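Local coordinates for protein acyl-coenzyme A oxidase 1 (Yarrowia lipolytica, PDB 5Y9D) that oxidises saturated acyl-CoA to the trans-2-enoyl-CoA with an FAD cofactor, passing the electrons to O2 to give hydrogen peroxide in peroxisomal fatty acid beta-oxidation, at residues P145-Y150 with N281-Y286; F235-R240 with V275-Q280; H572-F577 with N597-W602. All coordinates share one frame; numbering follows the deposited sequence.

Contact 1. Residues P145-Y150 with N281-Y286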
loop_
_atom_site.group_PDB
_atom_site.type_symbol
_atom_site.label_atom_id
_atom_site.label_comp_id
_atom_site.label_asym_id
_atom_site.label_seq_id
_atom_site.Cartn_x
_atom_site.Cartn_y
_atom_site.Cartn_z
ATOM N N PRO A 145 14.364 -39.750 10.667
ATOM C CA PRO A 145 15.805 -39.529 10.590
ATOM C C PRO A 145 16.497 -40.203 9.409
ATOM O O PRO A 145 17.365 -39.588 8.824
ATOM C CB PRO A 145 16.318 -40.086 11.916
ATOM C CG PRO A 145 15.192 -39.828 12.850
ATOM C CD PRO A 145 13.939 -40.073 12.044
ATOM N N GLU A 146 16.128 -41.423 9.044
ATOM C CA GLU A 146 16.743 -42.089 7.869
ATOM C C GLU A 146 16.372 -41.376 6.561
ATOM O O GLU A 146 17.192 -41.287 5.660
ATOM C CB GLU A 146 16.309 -43.558 7.701
ATOM C CG GLU A 146 16.047 -44.348 8.975
ATOM C CD GLU A 146 14.608 -44.236 9.470
ATOM O OE1 GLU A 146 13.650 -44.635 8.751
ATOM O OE2 GLU A 146 14.439 -43.734 10.594
ATOM N N GLN A 147 15.118 -40.932 6.454
ATOM C CA GLN A 147 14.603 -40.301 5.245
ATOM C C GLN A 147 15.367 -39.026 5.013
ATOM O O GLN A 147 15.903 -38.818 3.932
ATOM C CB GLN A 147 13.097 -40.007 5.370
ATOM C CG GLN A 147 12.203 -41.238 5.184
ATOM C CD GLN A 147 10.739 -40.881 5.124
ATOM O OE1 GLN A 147 10.241 -40.108 5.939
ATOM N NE2 GLN A 147 10.037 -41.427 4.138
ATOM N N PHE A 148 15.449 -38.207 6.051
ATOM C CA PHE A 148 16.288 -37.034 6.039
ATOM C C PHE A 148 17.751 -37.318 5.664
ATOM O O PHE A 148 18.286 -36.693 4.750
ATOM C CB PHE A 148 16.246 -36.302 7.372
ATOM C CG PHE A 148 16.897 -34.917 7.320
ATOM C CD1 PHE A 148 16.295 -33.877 6.621
ATOM C CD2 PHE A 148 18.095 -34.670 7.947
ATOM C CE1 PHE A 148 16.871 -32.622 6.556
ATOM C CE2 PHE A 148 18.681 -33.427 7.881
ATOM C CZ PHE A 148 18.072 -32.395 7.185
ATOM N N LYS A 149 18.409 -38.227 6.372
ATOM C CA LYS A 149 19.816 -38.540 6.077
ATOM C C LYS A 149 20.032 -38.881 4.609
ATOM O O LYS A 149 21.049 -38.526 4.023
ATOM C CB LYS A 149 20.320 -39.690 6.959
ATOM C CG LYS A 149 20.598 -39.238 8.381
ATOM C CD LYS A 149 20.880 -40.384 9.336
ATOM C CE LYS A 149 21.629 -39.885 10.573
ATOM N NZ LYS A 149 23.037 -39.500 10.241
ATOM N N TYR A 150 19.055 -39.552 4.021
ATOM C CA TYR A 150 19.132 -39.968 2.633
ATOM C C TYR A 150 19.178 -38.799 1.654
ATOM O O TYR A 150 19.984 -38.794 0.737
ATOM C CB TYR A 150 17.931 -40.839 2.298
ATOM C CG TYR A 150 17.888 -41.230 0.836
ATOM C CD1 TYR A 150 18.651 -42.289 0.378
ATOM C CD2 TYR A 150 17.074 -40.537 -0.086
ATOM C CE1 TYR A 150 18.614 -42.664 -0.947
ATOM C CE2 TYR A 150 17.042 -40.900 -1.418
ATOM C CZ TYR A 150 17.824 -41.967 -1.836
ATOM O OH TYR A 150 17.843 -42.376 -3.141
ATOM N N ASN A 281 9.312 -42.034 -0.529
ATOM C CA ASN A 281 9.420 -40.607 -0.775
ATOM C C ASN A 281 8.397 -39.850 0.014
ATOM O O ASN A 281 8.536 -38.657 0.241
ATOM C CB ASN A 281 9.216 -40.299 -2.274
ATOM C CG ASN A 281 10.483 -40.495 -3.084
ATOM O OD1 ASN A 281 10.691 -39.815 -4.063
ATOM N ND2 ASN A 281 11.358 -41.391 -2.643
ATOM N N MET A 282 7.329 -40.526 0.384
ATOM C CA MET A 282 6.347 -39.935 1.264
ATOM C C MET A 282 7.064 -39.810 2.569
ATOM O O MET A 282 7.810 -40.695 2.947
ATOM C CB MET A 282 5.137 -40.843 1.409
ATOM C CG MET A 282 4.493 -40.759 2.751
ATOM S SD MET A 282 2.847 -41.467 2.723
ATOM C CE MET A 282 2.137 -40.808 4.228
ATOM N N LEU A 283 6.850 -38.712 3.257
ATOM C CA LEU A 283 7.593 -38.430 4.470
ATOM C C LEU A 283 6.799 -38.985 5.658
ATOM O O LEU A 283 5.638 -38.652 5.817
ATOM C CB LEU A 283 7.858 -36.925 4.557
ATOM C CG LEU A 283 8.727 -36.369 3.403
ATOM C CD1 LEU A 283 8.689 -34.850 3.319
ATOM C CD2 LEU A 283 10.142 -36.853 3.563
ATOM N N MET A 284 7.423 -39.855 6.461
ATOM C CA MET A 284 6.682 -40.774 7.328
ATOM C C MET A 284 7.056 -40.707 8.799
ATOM O O MET A 284 7.022 -41.714 9.504
ATOM C CB MET A 284 6.860 -42.225 6.837
ATOM C CG MET A 284 6.251 -42.521 5.483
ATOM S SD MET A 284 5.949 -44.272 5.170
ATOM C CE MET A 284 5.681 -44.261 3.403
ATOM N N ARG A 285 7.399 -39.530 9.282
ATOM C CA ARG A 285 7.721 -39.384 10.683
ATOM C C ARG A 285 6.462 -39.670 11.519
ATOM O O ARG A 285 6.514 -40.393 12.520
ATOM C CB ARG A 285 8.274 -37.991 10.948
ATOM C CG ARG A 285 9.081 -37.880 12.220
ATOM C CD ARG A 285 9.698 -36.508 12.369
ATOM N NE ARG A 285 10.446 -36.416 13.620
ATOM C CZ ARG A 285 11.760 -36.599 13.762
ATOM N NH1 ARG A 285 12.312 -36.482 14.968
ATOM N NH2 ARG A 285 12.535 -36.898 12.729
ATOM N N TYR A 286 5.332 -39.144 11.060
ATOM C CA TYR A 286 4.082 -39.203 11.798
ATOM C C TYR A 286 3.011 -40.067 11.148
ATOM O O TYR A 286 2.277 -40.775 11.832
ATOM C CB TYR A 286 3.520 -37.788 11.953
ATOM C CG TYR A 286 4.452 -36.834 12.649
ATOM C CD1 TYR A 286 5.065 -37.190 13.836
ATOM C CD2 TYR A 286 4.710 -35.566 12.126
ATOM C CE1 TYR A 286 5.930 -36.325 14.483
ATOM C CE2 TYR A 286 5.571 -34.690 12.770
ATOM C CZ TYR A 286 6.176 -35.081 13.952
ATOM O OH TYR A 286 7.022 -34.235 14.625
#
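The carboxamide of Gln147 meets the backbone of Met282, Leu283 and Met284 through its OE1 and NE2 atoms, and the two ends of the amide do opposite jobs. OE1 accepts from Met284 N at 2.9 Å; the donor lies in the carbonyl plane on a lone pair, and the N-H points to it at 162°. NE2 donates to Met282 O at 2.6 Å, a short but more bent bond (146°) whose acceptor is tilted somewhat from the amide plane. The amide thus pairs with the C=O of Met282 and the N-H of Met284, which face it from either side of Leu283; OE1 also lies 3.5 Å from Leu283 CA, the residue the amide spans. Gln147 gets there with CG beside the backbone N and anti to the carbonyl carbon (chi1 -77°), the chain extended beyond it. The second flat group, the guanidinium of Arg285, is approached obliquely by the Pro145 ring, with NH2 at 3.5 Å from Pro145 CD. The two side chains cross at about a right angle.

Further partners hold both groups in place. At the helix start Thr144 N also bonds to OE1 and helps hold the amide. NE2 makes a weak bond to Gln280 O, and Arg285 NH2 reaches Gly143 O, adding links between helix start and loop. In the fold, the first turn of helix 145-153 meets the loop that follows strand 275-278, while Leu283 packs on helix 122-142, Met282 on strand 228-238 and Arg285 on Leu390 of helix 355-391.

Contact 2. Residues F235-R240 with V275-Q280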
loop_
_atom_site.group_PDB
_atom_site.type_symbol
_atom_site.label_atom_id
_atom_site.label_comp_id
_atom_site.label_asym_id
_atom_site.label_seq_id
_atom_site.Cartn_x
_atom_site.Cartn_y
_atom_site.Cartn_z
ATOM N N PHE A 235 5.109 -35.524 -0.001
ATOM C CA PHE A 235 5.962 -36.424 -0.801
ATOM C C PHE A 235 7.091 -35.660 -1.467
ATOM O O PHE A 235 6.897 -34.539 -1.891
ATOM C CB PHE A 235 5.139 -37.152 -1.872
ATOM C CG PHE A 235 3.804 -37.644 -1.381
ATOM C CD1 PHE A 235 2.755 -36.765 -1.163
ATOM C CD2 PHE A 235 3.597 -38.999 -1.129
ATOM C CE1 PHE A 235 1.529 -37.223 -0.675
ATOM C CE2 PHE A 235 2.371 -39.476 -0.664
ATOM C CZ PHE A 235 1.327 -38.589 -0.434
ATOM N N VAL A 236 8.269 -36.262 -1.540
ATOM C CA VAL A 236 9.329 -35.742 -2.360
ATOM C C VAL A 236 9.175 -36.249 -3.788
ATOM O O VAL A 236 9.159 -37.467 -4.023
ATOM C CB VAL A 236 10.720 -36.166 -1.884
ATOM C CG1 VAL A 236 11.788 -35.585 -2.821
ATOM C CG2 VAL A 236 10.954 -35.713 -0.448
ATOM N N VAL A 237 9.114 -35.313 -4.741
ATOM C CA VAL A 237 8.983 -35.651 -6.145
ATOM C C VAL A 237 10.125 -34.967 -6.900
ATOM O O VAL A 237 10.250 -33.748 -6.846
ATOM C CB VAL A 237 7.606 -35.194 -6.708
ATOM C CG1 VAL A 237 7.368 -35.744 -8.115
ATOM C CG2 VAL A 237 6.460 -35.586 -5.772
ATOM N N PRO A 238 10.968 -35.761 -7.606
ATOM C CA PRO A 238 11.959 -35.184 -8.532
ATOM C C PRO A 238 11.251 -34.454 -9.635
ATOM O O PRO A 238 10.248 -34.960 -10.164
ATOM C CB PRO A 238 12.656 -36.411 -9.134
ATOM C CG PRO A 238 12.361 -37.532 -8.193
ATOM C CD PRO A 238 11.000 -37.233 -7.649
ATOM N N LEU A 239 11.755 -33.276 -9.972
ATOM C CA LEU A 239 11.147 -32.489 -11.034
ATOM C C LEU A 239 11.955 -32.537 -12.300
ATOM O O LEU A 239 11.392 -32.559 -13.354
ATOM C CB LEU A 239 11.014 -31.039 -10.624
ATOM C CG LEU A 239 10.130 -30.712 -9.444
ATOM C CD1 LEU A 239 10.278 -29.201 -9.200
ATOM C CD2 LEU A 239 8.666 -31.152 -9.645
ATOM N N ARG A 240 13.263 -32.451 -12.182
ATOM C CA ARG A 240 14.140 -32.357 -13.348
ATOM C C ARG A 240 15.245 -33.429 -13.349
ATOM O O ARG A 240 15.663 -33.917 -12.276
ATOM C CB ARG A 240 14.843 -31.010 -13.367
ATOM C CG ARG A 240 13.951 -29.801 -13.493
ATOM C CD ARG A 240 14.773 -28.508 -13.528
ATOM N NE ARG A 240 14.049 -27.464 -14.228
ATOM C CZ ARG A 240 13.096 -26.720 -13.688
ATOM N NH1 ARG A 240 12.754 -26.866 -12.410
ATOM N NH2 ARG A 240 12.480 -25.792 -14.430
ATOM N N VAL A 275 2.864 -39.423 -12.476
ATOM C CA VAL A 275 4.259 -39.435 -12.078
ATOM C C VAL A 275 4.486 -40.397 -10.921
ATOM O O VAL A 275 3.852 -40.288 -9.876
ATOM C CB VAL A 275 4.738 -38.035 -11.699
ATOM C CG1 VAL A 275 6.135 -38.103 -11.119
ATOM C CG2 VAL A 275 4.725 -37.161 -12.927
ATOM N N ARG A 276 5.426 -41.312 -11.115
ATOM C CA ARG A 276 5.642 -42.406 -10.194
ATOM C C ARG A 276 6.793 -42.050 -9.324
ATOM O O ARG A 276 7.852 -41.648 -9.813
ATOM C CB ARG A 276 5.872 -43.705 -10.954
ATOM C CG ARG A 276 4.654 -44.067 -11.792
ATOM C CD ARG A 276 4.693 -45.483 -12.340
ATOM N NE ARG A 276 3.335 -45.917 -12.730
ATOM C CZ ARG A 276 2.524 -46.714 -12.018
ATOM N NH1 ARG A 276 2.900 -47.242 -10.849
ATOM N NH2 ARG A 276 1.324 -46.999 -12.491
ATOM N N ILE A 277 6.540 -42.117 -8.023
ATOM C CA ILE A 277 7.593 -42.031 -7.037
ATOM C C ILE A 277 7.584 -43.301 -6.153
ATOM O O ILE A 277 6.548 -43.906 -5.942
ATOM C CB ILE A 277 7.486 -40.742 -6.178
ATOM C CG1 ILE A 277 6.164 -40.677 -5.441
ATOM C CG2 ILE A 277 7.652 -39.500 -7.044
ATOM C CD1 ILE A 277 6.054 -39.485 -4.520
ATOM N N PRO A 278 8.738 -43.701 -5.634
ATOM C CA PRO A 278 8.639 -44.786 -4.664
ATOM C C PRO A 278 7.864 -44.388 -3.422
ATOM O O PRO A 278 7.678 -43.210 -3.144
ATOM C CB PRO A 278 10.099 -45.098 -4.307
ATOM C CG PRO A 278 10.910 -43.966 -4.854
ATOM C CD PRO A 278 10.127 -43.349 -5.969
ATOM N N ARG A 279 7.422 -45.394 -2.678
ATOM C CA ARG A 279 6.598 -45.195 -1.473
ATOM C C ARG A 279 7.396 -44.493 -0.361
ATOM O O ARG A 279 6.838 -43.718 0.411
ATOM C CB ARG A 279 6.049 -46.559 -1.017
ATOM C CG ARG A 279 5.394 -46.629 0.355
ATOM C CD ARG A 279 5.183 -48.089 0.762
ATOM N NE ARG A 279 5.680 -48.305 2.109
ATOM C CZ ARG A 279 6.762 -49.003 2.432
ATOM N NH1 ARG A 279 7.100 -49.088 3.715
ATOM N NH2 ARG A 279 7.493 -49.634 1.513
ATOM N N GLN A 280 8.708 -44.740 -0.324
ATOM C CA GLN A 280 9.605 -44.146 0.678
ATOM C C GLN A 280 9.850 -42.631 0.524
ATOM O O GLN A 280 10.515 -42.032 1.344
ATOM C CB GLN A 280 10.952 -44.866 0.654
ATOM C CG GLN A 280 10.915 -46.309 1.135
ATOM C CD GLN A 280 10.641 -47.329 0.025
ATOM O OE1 GLN A 280 10.078 -47.017 -1.033
ATOM N NE2 GLN A 280 11.034 -48.568 0.279
#
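Ile277 meets strand 235-238 through both its branches because CG1 stands between the backbone N and the carbonyl carbon (chi1 59°) while CG2 is anti to the carbonyl carbon. The chain then runs on extended to CD1 (chi2 176°). This spreads the two methyls along the opposing strand: CD1 comes to 3.6 Å from Phe235 CB and 3.7 Å from Val236 O, whereas CG2 faces the next two residues. Val237 answers with CG1, whose position anti to its own backbone N sets it 3.9 Å from Ile277 CG2 and 4.0 Å from Val275 CG1. CG1 of Val237 therefore touches both residues; the Val237 and Ile277 side chains cross at about a right angle. Pro238 CD completes the row at 4.1 Å from Ile277 CG2.

All four side-chain pairs are apolar, and the strand axes, 7.8 Å apart at an angle of 123°, are too distant for partners in one ladder. The sheet bonding is made elsewhere: strand 228-238 pairs with 216-225, and 275-278 with 192-196. Phe235 also meets Phe193 of strand 192-196 edge-to-face, and Ile277 leans on Phe193 and Ile195 of that same strand, which enlarges the apolar cluster; Val237 rests on Cys217 and Cys219 of strand 216-225. Side chains meeting between strands that are not bonded neighbours here fit the interior of the beta domain, consistent with the beta-barrel middle domain of the acyl-CoA dehydrogenase and oxidase families.

Contact 3. Residues H572-F577 with N597-W602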
loop_
_atom_site.group_PDB
_atom_site.type_symbol
_atom_site.label_atom_id
_atom_site.label_comp_id
_atom_site.label_asym_id
_atom_site.label_seq_id
_atom_site.Cartn_x
_atom_site.Cartn_y
_atom_site.Cartn_z
ATOM N N HIS A 572 -0.757 -8.108 23.590
ATOM C CA HIS A 572 0.454 -8.882 23.757
ATOM C C HIS A 572 1.731 -8.072 23.503
ATOM O O HIS A 572 2.746 -8.222 24.226
ATOM C CB HIS A 572 0.438 -10.068 22.817
ATOM C CG HIS A 572 1.430 -11.125 23.169
ATOM N ND1 HIS A 572 1.408 -11.787 24.374
ATOM C CD2 HIS A 572 2.448 -11.664 22.463
ATOM C CE1 HIS A 572 2.382 -12.677 24.406
ATOM N NE2 HIS A 572 3.024 -12.627 23.255
ATOM N N LEU A 573 1.701 -7.222 22.486
ATOM C CA LEU A 573 2.918 -6.510 22.099
ATOM C C LEU A 573 3.217 -5.424 23.088
ATOM O O LEU A 573 4.367 -5.280 23.535
ATOM C CB LEU A 573 2.820 -5.920 20.708
ATOM C CG LEU A 573 3.127 -6.866 19.560
ATOM C CD1 LEU A 573 2.914 -6.091 18.256
ATOM C CD2 LEU A 573 4.552 -7.425 19.615
ATOM N N ILE A 574 2.182 -4.661 23.423
ATOM C CA ILE A 574 2.288 -3.617 24.443
ATOM C C ILE A 574 2.847 -4.248 25.720
ATOM O O ILE A 574 3.831 -3.770 26.270
ATOM C CB ILE A 574 0.916 -2.918 24.684
ATOM C CG1 ILE A 574 0.581 -2.020 23.487
ATOM C CG2 ILE A 574 0.889 -2.162 26.027
ATOM C CD1 ILE A 574 -0.850 -1.523 23.491
ATOM N N SER A 575 2.267 -5.369 26.138
ATOM C CA SER A 575 2.752 -6.059 27.346
ATOM C C SER A 575 4.171 -6.539 27.215
ATOM O O SER A 575 4.921 -6.453 28.179
ATOM C CB SER A 575 1.885 -7.262 27.706
ATOM O OG SER A 575 0.791 -6.862 28.479
ATOM N N SER A 576 4.533 -7.078 26.050
ATOM C CA SER A 576 5.888 -7.579 25.859
ATOM C C SER A 576 6.931 -6.463 25.870
ATOM O O SER A 576 8.036 -6.663 26.343
ATOM C CB SER A 576 6.003 -8.383 24.567
ATOM O OG SER A 576 5.028 -9.410 24.540
ATOM N N PHE A 577 6.573 -5.297 25.359
ATOM C CA PHE A 577 7.475 -4.154 25.359
ATOM C C PHE A 577 7.772 -3.713 26.776
ATOM O O PHE A 577 8.931 -3.506 27.123
ATOM C CB PHE A 577 6.866 -2.989 24.578
ATOM C CG PHE A 577 7.861 -1.970 24.096
ATOM C CD1 PHE A 577 9.220 -2.035 24.429
ATOM C CD2 PHE A 577 7.427 -0.909 23.332
ATOM C CE1 PHE A 577 10.103 -1.084 23.979
ATOM C CE2 PHE A 577 8.312 0.053 22.890
ATOM C CZ PHE A 577 9.656 -0.043 23.204
ATOM N N ASN A 597 4.710 4.068 26.246
ATOM C CA ASN A 597 3.442 4.702 26.582
ATOM C C ASN A 597 2.836 5.366 25.375
ATOM O O ASN A 597 1.611 5.430 25.248
ATOM C CB ASN A 597 3.607 5.770 27.643
ATOM C CG ASN A 597 4.204 5.237 28.920
ATOM O OD1 ASN A 597 4.011 4.074 29.280
ATOM N ND2 ASN A 597 4.951 6.092 29.609
ATOM N N LEU A 598 3.699 5.899 24.519
ATOM C CA LEU A 598 3.267 6.445 23.266
ATOM C C LEU A 598 2.560 5.368 22.435
ATOM O O LEU A 598 1.452 5.567 21.949
ATOM C CB LEU A 598 4.466 7.007 22.515
ATOM C CG LEU A 598 4.188 7.484 21.090
ATOM C CD1 LEU A 598 3.056 8.482 21.054
ATOM C CD2 LEU A 598 5.459 8.097 20.535
ATOM N N PHE A 599 3.206 4.227 22.269
ATOM C CA PHE A 599 2.625 3.075 21.557
ATOM C C PHE A 599 1.270 2.699 22.172
ATOM O O PHE A 599 0.264 2.629 21.487
ATOM C CB PHE A 599 3.630 1.901 21.631
ATOM C CG PHE A 599 3.142 0.616 21.031
ATOM C CD1 PHE A 599 2.507 0.598 19.816
ATOM C CD2 PHE A 599 3.378 -0.582 21.682
ATOM C CE1 PHE A 599 2.043 -0.562 19.276
ATOM C CE2 PHE A 599 2.946 -1.767 21.140
ATOM C CZ PHE A 599 2.271 -1.752 19.932
ATOM N N ALA A 600 1.259 2.470 23.475
ATOM C CA ALA A 600 0.030 2.152 24.205
ATOM C C ALA A 600 -1.074 3.183 24.004
ATOM O O ALA A 600 -2.162 2.821 23.542
ATOM C CB ALA A 600 0.331 1.992 25.687
ATOM N N LEU A 601 -0.805 4.452 24.333
ATOM C CA LEU A 601 -1.840 5.502 24.227
ATOM C C LEU A 601 -2.262 5.767 22.805
ATOM O O LEU A 601 -3.449 5.961 22.514
ATOM C CB LEU A 601 -1.374 6.821 24.847
ATOM C CG LEU A 601 -1.332 6.814 26.373
ATOM C CD1 LEU A 601 -0.566 8.009 26.904
ATOM C CD2 LEU A 601 -2.721 6.777 26.967
ATOM N N TRP A 602 -1.297 5.810 21.906
ATOM C CA TRP A 602 -1.624 5.901 20.501
ATOM C C TRP A 602 -2.549 4.758 20.093
ATOM O O TRP A 602 -3.438 4.978 19.274
ATOM C CB TRP A 602 -0.356 5.878 19.655
ATOM C CG TRP A 602 -0.589 5.855 18.172
ATOM C CD1 TRP A 602 -1.007 6.894 17.378
ATOM C CD2 TRP A 602 -0.380 4.739 17.299
ATOM N NE1 TRP A 602 -1.074 6.488 16.073
ATOM C CE2 TRP A 602 -0.698 5.174 15.990
ATOM C CE3 TRP A 602 0.062 3.414 17.496
ATOM C CZ2 TRP A 602 -0.597 4.340 14.887
ATOM C CZ3 TRP A 602 0.166 2.574 16.394
ATOM C CH2 TRP A 602 -0.150 3.034 15.109
#
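Ile574 and Phe599 form the centre of the contact, with Ile574 CG1 lying 3.3 Å from CE2 of the Phe599 ring, a close approach, and 3.6 Å from CD2. The two side chains cross at a slant. Phe599 reaches across because its CG is anti to the backbone N (chi1 176°), which carries the ring toward the other helix. Leu573 adds its CB, 4.2 Å from Phe599 CE2, and Phe577 receives Phe599 CD2 at the edge of its own ring, 4.4 Å from its CD2. Beside this cluster Ile574 CD1 rests 3.8 Å from Ala600 CA. The CA atoms of Ile574 and Ala600, 6.2 Å apart, are the nearest for the two segments, consistent with the small alanine side chain.

The segment axes run nearly antiparallel (160°) at 10.1 Å, as befits helices 558-581 and 589-606, which follow one another as a helical hairpin. Outside the pair, helix 355-391 supplies Tyr367, whose ring meets Phe599, and Tyr369 against Phe577; helix 519-544 brings Phe526 to Ile574 and Leu522 to Ala600. Asn597 OD1 and Tyr578 OH add a hydrogen bond between the two helices, just beyond segment 572-577. Since every side-chain pair between the segments themselves is apolar and the touching residues are all buried, cohesion here depends on shape and on exclusion of water.

Overall arrangement
Contacts 1 and 2 are neighbours, with centres 13 Å apart, and they touch: Asn281 O probably accepts from Val236 N at 3.0 Å, while Met282 CB packs 3.5 Å from Phe235 CD2. They share a continuous run of chain, since 275-280 leads straight into 281-286, and contact 2 falls in sequence between the two halves of contact 1. Contact 1 joins an N-terminal helix to the loop leaving the beta domain, while contact 2 packs two strands within that domain. Contact 3 comes later along the chain, on the opposite side of the chain's centre, about 44 Å and 49 Å from them centre to centre. It belongs to the C-terminal helices, so the three sample separate parts of a multidomain flavoenzyme.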